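Local coordinates for DUF1955 domain-containing protein (Sulfolobus tokodaii, PDB 1WY6) that is of unknown function but folds as an archaeal helical repeat protein from a hyperthermophile, at residues V129-A132 and N133-R137. Sequence-based numbering, arbitrary orientation.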
loop_
_atom_site.group_PDB
_atom_site.type_symbol
_atom_site.label_atom_id
_atom_site.label_comp_id
_atom_site.label_asym_id
_atom_site.label_seq_id
_atom_site.Cartn_x
_atom_site.Cartn_y
_atom_site.Cartn_z
ATOM N N VAL A 129 -11.882 -8.857 0.509
ATOM C CA VAL A 129 -12.960 -7.900 0.292
ATOM C C VAL A 129 -12.447 -6.546 -0.199
ATOM O O VAL A 129 -13.037 -5.950 -1.102
ATOM C CB VAL A 129 -13.787 -7.685 1.576
ATOM C CG1 VAL A 129 -14.678 -6.468 1.423
ATOM C CG2 VAL A 129 -14.643 -8.915 1.852
ATOM N N ALA A 130 -11.358 -6.067 0.397
ATOM C CA ALA A 130 -10.768 -4.791 0.019
ATOM C C ALA A 130 -10.378 -4.802 -1.462
ATOM O O ALA A 130 -10.797 -3.930 -2.214
ATOM C CB ALA A 130 -9.544 -4.488 0.897
ATOM N N ILE A 131 -9.597 -5.796 -1.878
ATOM C CA ILE A 131 -9.167 -5.907 -3.277
ATOM C C ILE A 131 -10.333 -6.146 -4.245
ATOM O O ILE A 131 -10.353 -5.601 -5.353
ATOM C CB ILE A 131 -8.112 -7.043 -3.475
ATOM C CG1 ILE A 131 -6.775 -6.656 -2.835
ATOM C CG2 ILE A 131 -7.870 -7.288 -4.962
ATOM C CD1 ILE A 131 -6.749 -6.713 -1.339
ATOM N N ALA A 132 -11.296 -6.963 -3.830
ATOM C CA ALA A 132 -12.459 -7.258 -4.664
ATOM C C ALA A 132 -13.205 -5.980 -5.024
ATOM O O ALA A 132 -13.525 -5.732 -6.187
ATOM C CB ALA A 132 -13.401 -8.215 -3.928
ATOM N N ASN A 133 -13.485 -5.175 -4.007
ATOM C CA ASN A 133 -14.198 -3.929 -4.197
ATOM C C ASN A 133 -13.380 -2.893 -4.978
ATOM O O ASN A 133 -13.944 -2.086 -5.718
ATOM C CB ASN A 133 -14.644 -3.398 -2.829
ATOM C CG ASN A 133 -15.786 -4.226 -2.232
ATOM O OD1 ASN A 133 -16.121 -4.096 -1.056
ATOM N ND2 ASN A 133 -16.389 -5.072 -3.052
ATOM N N ALA A 134 -12.056 -2.917 -4.830
ATOM C CA ALA A 134 -11.217 -1.988 -5.581
ATOM C C ALA A 134 -11.250 -2.442 -7.049
ATOM O O ALA A 134 -11.348 -1.630 -7.972
ATOM C CB ALA A 134 -9.787 -2.012 -5.057
ATOM N N LEU A 135 -11.175 -3.753 -7.257
ATOM C CA LEU A 135 -11.204 -4.296 -8.606
ATOM C C LEU A 135 -12.507 -3.932 -9.310
ATOM O O LEU A 135 -12.499 -3.483 -10.453
ATOM C CB LEU A 135 -11.035 -5.823 -8.572
ATOM C CG LEU A 135 -9.603 -6.319 -8.342
ATOM C CD1 LEU A 135 -9.603 -7.810 -8.016
ATOM C CD2 LEU A 135 -8.755 -6.031 -9.589
ATOM N N ARG A 136 -13.627 -4.118 -8.623
ATOM C CA ARG A 136 -14.915 -3.811 -9.214
ATOM C C ARG A 136 -14.925 -2.343 -9.648
ATOM O O ARG A 136 -15.579 -1.983 -10.632
ATOM C CB ARG A 136 -16.029 -4.112 -8.206
ATOM C CG ARG A 136 -17.389 -4.335 -8.826
ATOM C CD ARG A 136 -18.316 -5.027 -7.843
ATOM N NE ARG A 136 -18.058 -6.463 -7.766
ATOM C CZ ARG A 136 -18.241 -7.205 -6.678
ATOM N NH1 ARG A 136 -17.986 -8.505 -6.708
ATOM N NH2 ARG A 136 -18.658 -6.649 -5.552
ATOM N N ARG A 137 -14.176 -1.503 -8.932
ATOM C CA ARG A 137 -14.090 -0.080 -9.257
ATOM C C ARG A 137 -13.307 0.193 -10.546
ATOM O O ARG A 137 -13.415 1.278 -11.110
ATOM C CB ARG A 137 -13.451 0.712 -8.106
ATOM C CG ARG A 137 -14.345 0.917 -6.883
ATOM C CD ARG A 137 -13.681 1.854 -5.872
ATOM N NE ARG A 137 -13.473 3.196 -6.422
ATOM C CZ ARG A 137 -12.643 4.107 -5.910
ATOM N NH1 ARG A 137 -11.928 3.829 -4.824
ATOM N NH2 ARG A 137 -12.521 5.298 -6.493
#
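I131 and L135 meet one turn apart on the same face of helix 125-137, a local i to i+4 contact within one of the later helices of this all-helical chain. Their side chains run side by side, and the closest apolar approach is CG2 of I131 to CD1 of L135, 3.6 Å. The isoleucine methyl gets there because CG2 lies anti to its own backbone N (CG1 at chi1 -70°). With CG anti to the carbonyl carbon (chi1 -77°), the leucine lies along the isoleucine, its CG 3.2 Å from I131 O and 3.9 Å from I131 CG2. The backbone bond of the same i to i+4 step runs from L135 N to I131 O, 2.8 Å. Similar bonds join N133 N to V129 O, A134 N to A130 O and R136 N to A132 O. On another face, V129 CG1 lies 3.7 Å from N133 OD1, alongside the amide. A130 and A134 rest on L98 of helix 92-103. Replacing L135 with an alanine would probably cost I131 CG2 its contact with the leucine CD1 and open a gap towards L147 and L110. Such pairing on the buried side of an amphipathic alpha-helix is ordinary helix geometry; here the pair faces helices 107-117 and 141-153, as expected of this protein's helical repeat fold.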